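Local coordinates for interphotoreceptor retinoid-binding protein (Xenopus laevis, PDB 1J7X), which probably binds retinoids and carries them through the interphotoreceptor matrix between photoreceptors and pigment epithelium, at residues Pro2-Val7 with Leu35-Val40; Tyr19-Arg24 with Gly268-Gly273; Lys49-Leu54 with Leu63-Lys68; Phe247-Gly250 with Ser255-Val258. All coordinates share one frame; numbering follows the deposited sequence.

Contact 1 (Pro2-Val7 with Leu35-Val40)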
loop_
_atom_site.group_PDB
_atom_site.type_symbol
_atom_site.label_atom_id
_atom_site.label_comp_id
_atom_site.label_asym_id
_atom_site.label_seq_id
_atom_site.Cartn_x
_atom_site.Cartn_y
_atom_site.Cartn_z
ATOM N N PRO A 2 28.739 4.515 27.104
ATOM C CA PRO A 2 27.367 4.818 27.490
ATOM C C PRO A 2 26.407 5.095 26.304
ATOM O O PRO A 2 25.289 4.604 26.320
ATOM C CB PRO A 2 27.542 6.047 28.412
ATOM C CG PRO A 2 28.791 5.793 29.096
ATOM C CD PRO A 2 29.700 5.275 27.932
ATOM N N SER A 3 26.827 5.827 25.287
ATOM C CA SER A 3 25.920 6.118 24.170
ATOM C C SER A 3 25.431 4.824 23.462
ATOM O O SER A 3 24.327 4.719 23.023
ATOM C CB SER A 3 26.633 7.045 23.170
ATOM O OG SER A 3 27.907 6.491 22.811
ATOM N N VAL A 4 26.255 3.808 23.386
ATOM C CA VAL A 4 25.797 2.576 22.804
ATOM C C VAL A 4 24.754 1.904 23.685
ATOM O O VAL A 4 23.703 1.460 23.217
ATOM C CB VAL A 4 26.977 1.580 22.584
ATOM C CG1 VAL A 4 26.509 0.327 22.015
ATOM C CG2 VAL A 4 28.052 2.187 21.680
ATOM N N THR A 5 25.007 1.819 24.990
ATOM C CA THR A 5 24.022 1.163 25.843
ATOM C C THR A 5 22.728 2.013 25.920
ATOM O O THR A 5 21.630 1.521 26.114
ATOM C CB THR A 5 24.607 0.806 27.226
ATOM O OG1 THR A 5 24.760 1.972 28.063
ATOM C CG2 THR A 5 25.990 0.298 27.058
ATOM N N HIS A 6 22.876 3.290 25.754
ATOM C CA HIS A 6 21.738 4.201 25.835
ATOM C C HIS A 6 20.772 3.848 24.684
ATOM O O HIS A 6 19.565 3.667 24.886
ATOM C CB HIS A 6 22.224 5.629 25.720
ATOM C CG HIS A 6 21.156 6.660 25.943
ATOM N ND1 HIS A 6 20.413 6.720 27.104
ATOM C CD2 HIS A 6 20.719 7.683 25.171
ATOM C CE1 HIS A 6 19.588 7.746 27.052
ATOM N NE2 HIS A 6 19.736 8.340 25.879
ATOM N N VAL A 7 21.343 3.670 23.492
ATOM C CA VAL A 7 20.524 3.323 22.341
ATOM C C VAL A 7 20.010 1.926 22.469
ATOM O O VAL A 7 18.866 1.678 22.205
ATOM C CB VAL A 7 21.308 3.441 21.031
ATOM C CG1 VAL A 7 20.431 3.004 19.844
ATOM C CG2 VAL A 7 21.707 4.832 20.846
ATOM N N LEU A 35 26.257 -8.762 21.135
ATOM C CA LEU A 35 27.117 -8.269 20.090
ATOM C C LEU A 35 28.364 -7.605 20.687
ATOM O O LEU A 35 28.389 -7.167 21.765
ATOM C CB LEU A 35 26.364 -7.261 19.248
ATOM C CG LEU A 35 25.124 -7.739 18.476
ATOM C CD1 LEU A 35 24.505 -6.523 17.709
ATOM C CD2 LEU A 35 25.462 -8.833 17.560
ATOM N N ASP A 36 29.398 -7.525 19.902
ATOM C CA ASP A 36 30.606 -6.850 20.203
ATOM C C ASP A 36 30.520 -5.369 19.757
ATOM O O ASP A 36 30.589 -5.111 18.605
ATOM C CB ASP A 36 31.742 -7.562 19.459
ATOM C CG ASP A 36 32.972 -6.745 19.398
ATOM O OD1 ASP A 36 33.330 -6.131 20.418
ATOM O OD2 ASP A 36 33.595 -6.613 18.323
ATOM N N TYR A 37 30.278 -4.492 20.707
ATOM C CA TYR A 37 30.188 -3.029 20.588
ATOM C C TYR A 37 31.382 -2.279 21.162
ATOM O O TYR A 37 31.227 -1.294 21.918
ATOM C CB TYR A 37 29.095 -2.485 21.475
ATOM C CG TYR A 37 27.755 -3.015 21.160
ATOM C CD1 TYR A 37 27.206 -4.019 21.950
ATOM C CD2 TYR A 37 27.016 -2.509 20.061
ATOM C CE1 TYR A 37 25.991 -4.518 21.693
ATOM C CE2 TYR A 37 25.788 -3.000 19.780
ATOM C CZ TYR A 37 25.278 -4.038 20.559
ATOM O OH TYR A 37 24.010 -4.489 20.334
ATOM N N SER A 38 32.570 -2.753 20.900
ATOM C CA SER A 38 33.655 -1.978 21.381
ATOM C C SER A 38 34.361 -1.526 20.136
ATOM O O SER A 38 35.525 -1.240 20.166
ATOM C CB SER A 38 34.558 -2.824 22.265
ATOM O OG SER A 38 34.901 -3.979 21.525
ATOM N N THR A 39 33.668 -1.435 19.025
ATOM C CA THR A 39 34.306 -0.959 17.807
ATOM C C THR A 39 33.531 0.293 17.266
ATOM O O THR A 39 33.937 0.956 16.318
ATOM C CB THR A 39 34.288 -2.085 16.775
ATOM O OG1 THR A 39 34.920 -3.263 17.322
ATOM C CG2 THR A 39 35.113 -1.671 15.505
ATOM N N VAL A 40 32.372 0.553 17.859
ATOM C CA VAL A 40 31.478 1.622 17.398
ATOM C C VAL A 40 31.343 2.799 18.315
ATOM O O VAL A 40 30.924 2.667 19.446
ATOM C CB VAL A 40 30.067 1.075 17.152
ATOM C CG1 VAL A 40 30.105 -0.045 16.087
ATOM C CG2 VAL A 40 29.421 0.574 18.441
#
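The first turn of helix 2-18 presents Val4 to Tyr37 and Val40, both in the loop that leads from helix 25-31 to helix 43-58. Val4 works like a two-pronged fork. Its chi1 of 179° aims CG1, anti to the backbone N, at Tyr37 and leaves CG2, beside that N, for Val40. Val4 CG1 comes obliquely onto the root of the Tyr37 ring, 3.5 Å from Tyr37 CD2, and it also lies 3.9 Å from Tyr37 CB. Val4 CG2 meets Val40 CG2 at 3.9 Å, the two side chains crossing at about a right angle, and passes 3.7 Å from the carbonyl oxygen Val40 O. This is plain apolar packing within the helical bundle of the N-terminal domain, and no hydrogen bond joins the two segments. The far end of the Tyr37 ring is held too, by the bond of its OH to Leu32 O, and the side chain also rests on Leu50 of helix 43-58. Val40 in turn packs on Ile46 of that helix. Within the loop, Ser38 OG donates to the syn lone pair of Asp36 OD1 at 2.9 Å, closing the short turn that carries Tyr37 between them.

Contact 2 (Tyr19-Arg24 with Gly268-Gly273); sequences YAFSER and GDYWLG
A water links Glu23 to Tyr270: it donates to Glu23 OE2 at 2.8 Å and makes a second hydrogen bond with Tyr270 OH at 3.0 Å. The bridge joins the turn between helices 2-18 and 25-31, part of the N-terminal domain, to the loop that follows strand 254-265, within the S41-like part of the chain, so two parts of the protein nearly 250 residues apart meet here. Beside the water the contact is aromatic. Phe21 CZ sits 3.6 Å from Tyr270 CD2, and the ring centroids are 5.3 Å apart with planes inclined at 32°, an oblique pairing. From the same loop Leu272 brings its CD1 methyl to the edge of the Phe21 ring, near its plane, 4.2 Å from Phe21 CE2. Away from Tyr270, the hydroxyl of Tyr19 is hydrogen-bonded to Asp60 OD2 and receives a weak bond from Arg24 NH1 (3.2 Å), which probably helps keep the guanidinium in place. Arg24 reaches back over one face of Phe21 in a chain extended beyond CB, which sets Arg24 CZ over the centre of the Phe21 ring, 3.6 Å above its plane.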
loop_
_atom_site.group_PDB
_atom_site.type_symbol
_atom_site.label_atom_id
_atom_site.label_comp_id
_atom_site.label_asym_id
_atom_site.label_seq_id
_atom_site.Cartn_x
_atom_site.Cartn_y
_atom_site.Cartn_z
ATOM N N TYR A 19 7.297 -4.016 17.789
ATOM C CA TYR A 19 7.671 -4.684 16.531
ATOM C C TYR A 19 6.601 -5.691 16.145
ATOM O O TYR A 19 6.331 -6.661 16.909
ATOM C CB TYR A 19 9.024 -5.371 16.682
ATOM C CG TYR A 19 9.499 -6.085 15.481
ATOM C CD1 TYR A 19 9.357 -5.503 14.213
ATOM C CD2 TYR A 19 10.136 -7.286 15.550
ATOM C CE1 TYR A 19 9.835 -6.092 13.104
ATOM C CE2 TYR A 19 10.515 -7.953 14.372
ATOM C CZ TYR A 19 10.445 -7.279 13.132
ATOM O OH TYR A 19 10.874 -7.930 12.007
ATOM N N ALA A 20 6.056 -5.528 14.948
ATOM C CA ALA A 20 4.988 -6.434 14.488
ATOM C C ALA A 20 5.225 -7.926 14.679
ATOM O O ALA A 20 4.285 -8.671 14.918
ATOM C CB ALA A 20 4.694 -6.220 13.054
ATOM N N PHE A 21 6.451 -8.374 14.499
ATOM C CA PHE A 21 6.787 -9.796 14.604
ATOM C C PHE A 21 7.210 -10.095 16.068
ATOM O O PHE A 21 8.361 -10.324 16.318
ATOM C CB PHE A 21 7.901 -10.166 13.680
ATOM C CG PHE A 21 7.503 -10.385 12.242
ATOM C CD1 PHE A 21 6.738 -11.470 11.884
ATOM C CD2 PHE A 21 7.911 -9.517 11.252
ATOM C CE1 PHE A 21 6.426 -11.677 10.660
ATOM C CE2 PHE A 21 7.567 -9.732 9.992
ATOM C CZ PHE A 21 6.831 -10.797 9.665
ATOM N N SER A 22 6.252 -10.115 16.989
ATOM C CA SER A 22 6.505 -10.457 18.405
ATOM C C SER A 22 7.297 -11.726 18.670
ATOM O O SER A 22 8.122 -11.798 19.640
ATOM C CB SER A 22 5.188 -10.406 19.168
ATOM O OG SER A 22 4.377 -11.505 18.783
ATOM N N GLU A 23 7.078 -12.676 17.787
ATOM C CA GLU A 23 7.691 -13.970 17.898
ATOM C C GLU A 23 9.141 -13.890 17.705
ATOM O O GLU A 23 9.839 -14.828 17.992
ATOM C CB GLU A 23 7.019 -14.970 16.931
ATOM C CG GLU A 23 7.200 -14.666 15.457
ATOM C CD GLU A 23 5.994 -14.015 14.773
ATOM O OE1 GLU A 23 5.482 -12.997 15.314
ATOM O OE2 GLU A 23 5.597 -14.570 13.680
ATOM N N ARG A 24 9.667 -12.733 17.220
ATOM C CA ARG A 24 11.086 -12.615 17.047
ATOM C C ARG A 24 11.779 -11.975 18.251
ATOM O O ARG A 24 12.988 -11.971 18.313
ATOM C CB ARG A 24 11.420 -11.789 15.755
ATOM C CG ARG A 24 10.931 -12.543 14.495
ATOM C CD ARG A 24 11.027 -11.810 13.269
ATOM N NE ARG A 24 10.579 -12.558 12.101
ATOM C CZ ARG A 24 10.592 -12.038 10.864
ATOM N NH1 ARG A 24 11.024 -10.792 10.680
ATOM N NH2 ARG A 24 10.206 -12.747 9.838
ATOM N N GLY A 268 -1.676 -16.066 2.402
ATOM C CA GLY A 268 -0.886 -16.205 3.603
ATOM C C GLY A 268 0.496 -15.607 3.565
ATOM O O GLY A 268 1.214 -15.807 4.506
ATOM N N ASP A 269 0.864 -14.862 2.525
ATOM C CA ASP A 269 2.139 -14.244 2.477
ATOM C C ASP A 269 2.165 -12.948 3.275
ATOM O O ASP A 269 1.256 -12.143 3.161
ATOM C CB ASP A 269 2.542 -13.968 1.062
ATOM C CG ASP A 269 2.667 -15.240 0.224
ATOM O OD1 ASP A 269 3.104 -16.244 0.769
ATOM O OD2 ASP A 269 2.321 -15.301 -0.973
ATOM N N TYR A 270 3.251 -12.734 4.057
ATOM C CA TYR A 270 3.431 -11.466 4.742
ATOM C C TYR A 270 4.074 -10.458 3.791
ATOM O O TYR A 270 5.162 -10.705 3.228
ATOM C CB TYR A 270 4.427 -11.643 5.940
ATOM C CG TYR A 270 3.835 -12.356 7.102
ATOM C CD1 TYR A 270 3.493 -13.722 7.013
ATOM C CD2 TYR A 270 3.607 -11.698 8.250
ATOM C CE1 TYR A 270 2.948 -14.378 8.120
ATOM C CE2 TYR A 270 3.022 -12.332 9.348
ATOM C CZ TYR A 270 2.750 -13.675 9.282
ATOM O OH TYR A 270 2.193 -14.431 10.319
ATOM N N TRP A 271 3.421 -9.363 3.542
ATOM C CA TRP A 271 4.021 -8.343 2.704
ATOM C C TRP A 271 4.873 -7.404 3.489
ATOM O O TRP A 271 4.380 -6.703 4.409
ATOM C CB TRP A 271 2.887 -7.582 2.016
ATOM C CG TRP A 271 3.379 -6.740 0.895
ATOM C CD1 TRP A 271 4.487 -6.858 0.182
ATOM C CD2 TRP A 271 2.726 -5.540 0.453
ATOM N NE1 TRP A 271 4.609 -5.769 -0.693
ATOM C CE2 TRP A 271 3.490 -4.993 -0.565
ATOM C CE3 TRP A 271 1.546 -4.899 0.804
ATOM C CZ2 TRP A 271 3.102 -3.862 -1.244
ATOM C CZ3 TRP A 271 1.160 -3.735 0.052
ATOM C CH2 TRP A 271 1.940 -3.261 -0.894
ATOM N N LEU A 272 6.148 -7.345 3.186
ATOM C CA LEU A 272 7.045 -6.464 3.872
ATOM C C LEU A 272 7.154 -5.024 3.221
ATOM O O LEU A 272 8.021 -4.229 3.562
ATOM C CB LEU A 272 8.406 -7.081 3.952
ATOM C CG LEU A 272 8.490 -8.361 4.782
ATOM C CD1 LEU A 272 7.748 -8.216 6.103
ATOM C CD2 LEU A 272 7.959 -9.490 4.049
ATOM N N GLY A 273 6.327 -4.776 2.219
ATOM C CA GLY A 273 6.328 -3.500 1.556
ATOM C C GLY A 273 7.613 -3.274 0.831
ATOM O O GLY A 273 8.213 -4.152 0.308
HETATM O O HOH W 1 3.085 -13.436 12.957
#

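Contact 3 (Lys49-Leu54 with Leu63-Lys68); sequences KLNYEL and LVLKSK
Leu65 is the bump of this contact, and the hollow it fills is walled by Leu50 and Leu54, one turn apart on the same side of helix 43-58, with Asn51 as the third wall. Its two methyls divide the leucine tips between them: Leu65 CD1 presses on Leu54 CD1 at 3.5 Å, while Leu65 CD2 meets Leu50 CD1 at 3.8 Å. Leu50 CB backs the hollow, 4.1 Å from Leu65 CD1. Leu50 and Leu54 share one conformation (chi1 near -70°, chi2 near 165°), so their branched ends point roughly the same way, a turn apart. Further along, the second methyl of Leu54 finds a neighbour in the residue before the strand, with Leu54 CD2 4.0 Å from Leu63 CD2; here the side chains meet at about a right angle. The amide end of Asn51 lies alongside the backbone of Leu65, with Asn51 CG 3.7 Å from Leu65 N, and next to the CG2 methyl of Val64. This is helix-on-sheet packing: the local axes run nearly antiparallel, at 161°, and approach to 7.8 Å. The helix covers one face of strand 64-67, whose edge pairs with strand 254-265 through Val64 with Thr257 and Lys66 with Ser255. Leu65 also touches Val256 of that strand and Phe249, while Leu50 continues onto Leu32 in the loop beyond.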
loop_
_atom_site.group_PDB
_atom_site.type_symbol
_atom_site.label_atom_id
_atom_site.label_comp_id
_atom_site.label_asym_id
_atom_site.label_seq_id
_atom_site.Cartn_x
_atom_site.Cartn_y
_atom_site.Cartn_z
ATOM N N LYS A 49 25.789 -0.742 12.511
ATOM C CA LYS A 49 25.986 -2.007 13.133
ATOM C C LYS A 49 24.671 -2.699 13.515
ATOM O O LYS A 49 24.543 -3.884 13.347
ATOM C CB LYS A 49 26.846 -1.775 14.414
ATOM C CG LYS A 49 27.124 -3.023 15.189
ATOM C CD LYS A 49 27.836 -4.102 14.413
ATOM C CE LYS A 49 28.126 -5.372 15.223
ATOM N NZ LYS A 49 28.533 -6.557 14.330
ATOM N N LEU A 50 23.790 -1.968 14.222
ATOM C CA LEU A 50 22.529 -2.496 14.619
ATOM C C LEU A 50 21.658 -2.838 13.409
ATOM O O LEU A 50 20.996 -3.890 13.469
ATOM C CB LEU A 50 21.779 -1.599 15.545
ATOM C CG LEU A 50 22.455 -1.556 16.933
ATOM C CD1 LEU A 50 21.934 -0.368 17.716
ATOM C CD2 LEU A 50 22.101 -2.841 17.603
ATOM N N ASN A 51 21.742 -2.072 12.325
ATOM C CA ASN A 51 20.979 -2.327 11.114
ATOM C C ASN A 51 21.447 -3.647 10.482
ATOM O O ASN A 51 20.602 -4.517 10.103
ATOM C CB ASN A 51 21.082 -1.215 10.103
ATOM C CG ASN A 51 20.210 -0.081 10.419
ATOM O OD1 ASN A 51 20.493 1.069 9.995
ATOM N ND2 ASN A 51 19.071 -0.376 10.990
ATOM N N TYR A 52 22.750 -3.885 10.494
ATOM C CA TYR A 52 23.252 -5.182 9.885
ATOM C C TYR A 52 22.832 -6.347 10.695
ATOM O O TYR A 52 22.364 -7.410 10.200
ATOM C CB TYR A 52 24.786 -5.198 9.844
ATOM C CG TYR A 52 25.327 -6.211 8.805
ATOM C CD1 TYR A 52 25.091 -5.973 7.426
ATOM C CD2 TYR A 52 26.047 -7.274 9.157
ATOM C CE1 TYR A 52 25.588 -6.818 6.397
ATOM C CE2 TYR A 52 26.541 -8.156 8.170
ATOM C CZ TYR A 52 26.273 -7.940 6.777
ATOM O OH TYR A 52 26.821 -8.735 5.670
ATOM N N GLU A 53 22.934 -6.192 12.025
ATOM C CA GLU A 53 22.490 -7.238 12.917
ATOM C C GLU A 53 21.004 -7.452 12.865
ATOM O O GLU A 53 20.535 -8.584 12.733
ATOM C CB GLU A 53 22.968 -6.959 14.343
ATOM C CG GLU A 53 23.149 -8.239 15.134
ATOM C CD GLU A 53 24.126 -9.204 14.438
ATOM O OE1 GLU A 53 25.194 -8.725 14.002
ATOM O OE2 GLU A 53 23.760 -10.416 14.324
ATOM N N LEU A 54 20.213 -6.356 12.895
ATOM C CA LEU A 54 18.794 -6.551 12.798
ATOM C C LEU A 54 18.353 -7.276 11.516
ATOM O O LEU A 54 17.478 -8.129 11.568
ATOM C CB LEU A 54 18.014 -5.229 12.921
ATOM C CG LEU A 54 18.089 -4.579 14.378
ATOM C CD1 LEU A 54 17.617 -3.183 14.322
ATOM C CD2 LEU A 54 17.245 -5.381 15.363
ATOM N N LEU A 63 12.236 -2.413 9.526
ATOM C CA LEU A 63 12.818 -2.111 10.794
ATOM C C LEU A 63 14.162 -1.567 10.484
ATOM O O LEU A 63 15.084 -2.298 10.080
ATOM C CB LEU A 63 12.924 -3.404 11.624
ATOM C CG LEU A 63 13.666 -3.369 12.904
ATOM C CD1 LEU A 63 12.952 -2.339 13.782
ATOM C CD2 LEU A 63 13.743 -4.764 13.578
ATOM N N VAL A 64 14.339 -0.278 10.713
ATOM C CA VAL A 64 15.592 0.353 10.443
ATOM C C VAL A 64 15.929 1.592 11.285
ATOM O O VAL A 64 15.064 2.451 11.550
ATOM C CB VAL A 64 15.696 0.750 8.924
ATOM C CG1 VAL A 64 14.458 1.466 8.523
ATOM C CG2 VAL A 64 16.965 1.534 8.593
ATOM N N LEU A 65 17.155 1.622 11.730
ATOM C CA LEU A 65 17.678 2.760 12.450
ATOM C C LEU A 65 18.178 3.753 11.459
ATOM O O LEU A 65 18.926 3.411 10.525
ATOM C CB LEU A 65 18.821 2.409 13.376
ATOM C CG LEU A 65 18.426 1.730 14.714
ATOM C CD1 LEU A 65 18.192 0.272 14.633
ATOM C CD2 LEU A 65 19.573 1.928 15.814
ATOM N N LYS A 66 17.791 4.996 11.672
ATOM C CA LYS A 66 18.234 6.006 10.737
ATOM C C LYS A 66 18.492 7.352 11.509
ATOM O O LYS A 66 18.062 7.538 12.669
ATOM C CB LYS A 66 17.147 6.306 9.722
ATOM C CG LYS A 66 16.810 5.161 8.773
ATOM C CD LYS A 66 15.774 5.651 7.761
ATOM C CE LYS A 66 15.449 4.597 6.797
ATOM N NZ LYS A 66 14.434 5.119 5.821
ATOM N N SER A 67 19.133 8.277 10.819
ATOM C CA SER A 67 19.316 9.612 11.434
ATOM C C SER A 67 17.903 10.196 11.525
ATOM O O SER A 67 17.091 9.901 10.686
ATOM C CB SER A 67 20.233 10.455 10.526
ATOM O OG SER A 67 20.059 11.810 10.849
ATOM N N LYS A 68 17.580 10.955 12.566
ATOM C CA LYS A 68 16.280 11.561 12.752
ATOM C C LYS A 68 15.957 12.435 11.581
ATOM O O LYS A 68 14.824 12.658 11.286
ATOM C CB LYS A 68 16.223 12.377 14.039
ATOM C CG LYS A 68 16.217 11.574 15.287
ATOM C CD LYS A 68 16.090 12.468 16.551
ATOM C CE LYS A 68 16.153 11.674 17.842
ATOM N NZ LYS A 68 16.082 12.594 19.050
#

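Contact 4 (Phe247-Gly250 with Ser255-Val258); sequences FPFG and SVTV
Phe247 and Val256 form a hydrogen-bonded pair of a beta hairpin made by strands 244-248 and 254-265. Both bonds are short and nearly straight: Phe247 N donates to Val256 O at 2.8 Å with an N-H...O angle of 162°, and Val256 N returns a bond to Phe247 O at the same distance and 174°. The next pair, Pro248 with Ser255, is of the non-hydrogen-bonded kind, where the missing N-H of proline costs the pairing nothing; the strands close to a CA-CA distance of 4.0 Å there, and Ser255 CB rests against Pro248 CA at 3.8 Å.

The packing belongs to the two phenylalanines. Phe247 lies on the same face as Val256, and its ring runs along the partner strand until Phe247 CD1 is 4.0 Å from Val258 CG2, with Val256 O at the ring edge, in its plane. Phe249, just past the pair, swings its ring back across the other strand. Phe249 CZ approaches Val256 CB to 3.7 Å. Phe249 CE2 is 3.6 Å from Ser255 C. Val256 CG1 sits between the backbone N and carbonyl carbon (chi1 71°), a placement that brings it 3.7 Å from both Phe247 O and Phe249 CZ.

Strand 254-265 pairs on its other edge with strand 64-67, and helix 2-18 covers the phenylalanines with Val7, Gln10, Ile14 and Asn18.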
loop_
_atom_site.group_PDB
_atom_site.type_symbol
_atom_site.label_atom_id
_atom_site.label_comp_id
_atom_site.label_asym_id
_atom_site.label_seq_id
_atom_site.Cartn_x
_atom_site.Cartn_y
_atom_site.Cartn_z
ATOM N N PHE A 247 10.319 5.929 16.219
ATOM C CA PHE A 247 10.648 6.150 17.640
ATOM C C PHE A 247 12.015 6.778 17.783
ATOM O O PHE A 247 12.998 6.219 17.386
ATOM C CB PHE A 247 10.587 4.823 18.397
ATOM C CG PHE A 247 9.253 4.123 18.322
ATOM C CD1 PHE A 247 8.911 3.301 17.256
ATOM C CD2 PHE A 247 8.354 4.187 19.396
ATOM C CE1 PHE A 247 7.692 2.728 17.167
ATOM C CE2 PHE A 247 7.136 3.459 19.358
ATOM C CZ PHE A 247 6.809 2.751 18.235
ATOM N N PRO A 248 12.091 7.981 18.320
ATOM C CA PRO A 248 13.344 8.677 18.427
ATOM C C PRO A 248 14.083 8.109 19.581
ATOM O O PRO A 248 13.461 7.449 20.428
ATOM C CB PRO A 248 12.897 10.137 18.694
ATOM C CG PRO A 248 11.733 9.908 19.560
ATOM C CD PRO A 248 10.985 8.778 18.831
ATOM N N PHE A 249 15.382 8.186 19.507
ATOM C CA PHE A 249 16.213 7.713 20.611
ATOM C C PHE A 249 16.576 8.960 21.395
ATOM O O PHE A 249 17.423 9.759 20.915
ATOM C CB PHE A 249 17.513 7.047 20.122
ATOM C CG PHE A 249 17.302 5.631 19.538
ATOM C CD1 PHE A 249 16.900 4.604 20.341
ATOM C CD2 PHE A 249 17.441 5.400 18.205
ATOM C CE1 PHE A 249 16.623 3.359 19.816
ATOM C CE2 PHE A 249 17.251 4.156 17.673
ATOM C CZ PHE A 249 16.809 3.139 18.505
ATOM N N GLY A 250 15.944 9.125 22.540
ATOM C CA GLY A 250 16.262 10.249 23.424
ATOM C C GLY A 250 17.756 10.452 23.560
ATOM O O GLY A 250 18.559 9.465 23.616
ATOM N N SER A 255 17.012 7.656 15.230
ATOM C CA SER A 255 15.687 7.159 15.498
ATOM C C SER A 255 15.534 5.777 14.917
ATOM O O SER A 255 16.449 5.305 14.130
ATOM C CB SER A 255 14.652 8.069 14.893
ATOM O OG SER A 255 14.716 7.882 13.501
ATOM N N VAL A 256 14.478 5.104 15.335
ATOM C CA VAL A 256 14.169 3.802 14.750
ATOM C C VAL A 256 12.745 3.708 14.174
ATOM O O VAL A 256 11.769 4.058 14.792
ATOM C CB VAL A 256 14.496 2.617 15.723
ATOM C CG1 VAL A 256 13.489 2.617 16.873
ATOM C CG2 VAL A 256 14.403 1.255 15.023
ATOM N N THR A 257 12.595 3.244 12.915
ATOM C CA THR A 257 11.309 2.993 12.334
ATOM C C THR A 257 11.020 1.583 12.478
ATOM O O THR A 257 11.868 0.715 12.158
ATOM C CB THR A 257 11.277 3.294 10.778
ATOM O OG1 THR A 257 11.640 4.627 10.552
ATOM C CG2 THR A 257 9.860 3.104 10.221
ATOM N N VAL A 258 9.893 1.347 13.103
ATOM C CA VAL A 258 9.458 0.005 13.432
ATOM C C VAL A 258 8.124 -0.395 12.857
ATOM O O VAL A 258 7.122 0.312 13.028
ATOM C CB VAL A 258 9.394 -0.161 14.993
ATOM C CG1 VAL A 258 8.971 -1.543 15.333
ATOM C CG2 VAL A 258 10.720 0.176 15.596
#

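Contacts 3 and 4 form the buried part of the set and share one sheet, through the neighbouring strands 64-67 and 254-265. Contact 4 is held by backbone hydrogen bonds, contact 3 by interlocking leucines. Contact 1, its centre about 35 Å from the chain centre, lies at the periphery, between helix 2-18 and the loop before helix 43-58. It buries less than half as much as contact 3 or 4, much as contact 2 does; it meets contact 3 through Leu35 on Glu53 and contact 4 through a weak hydrogen bond of His6 to Gly250. Contact 2, partly buried though nearest the chain centre, uses a water bridge; Tyr19 links it to Leu63 of contact 3 and Val258 of contact 4.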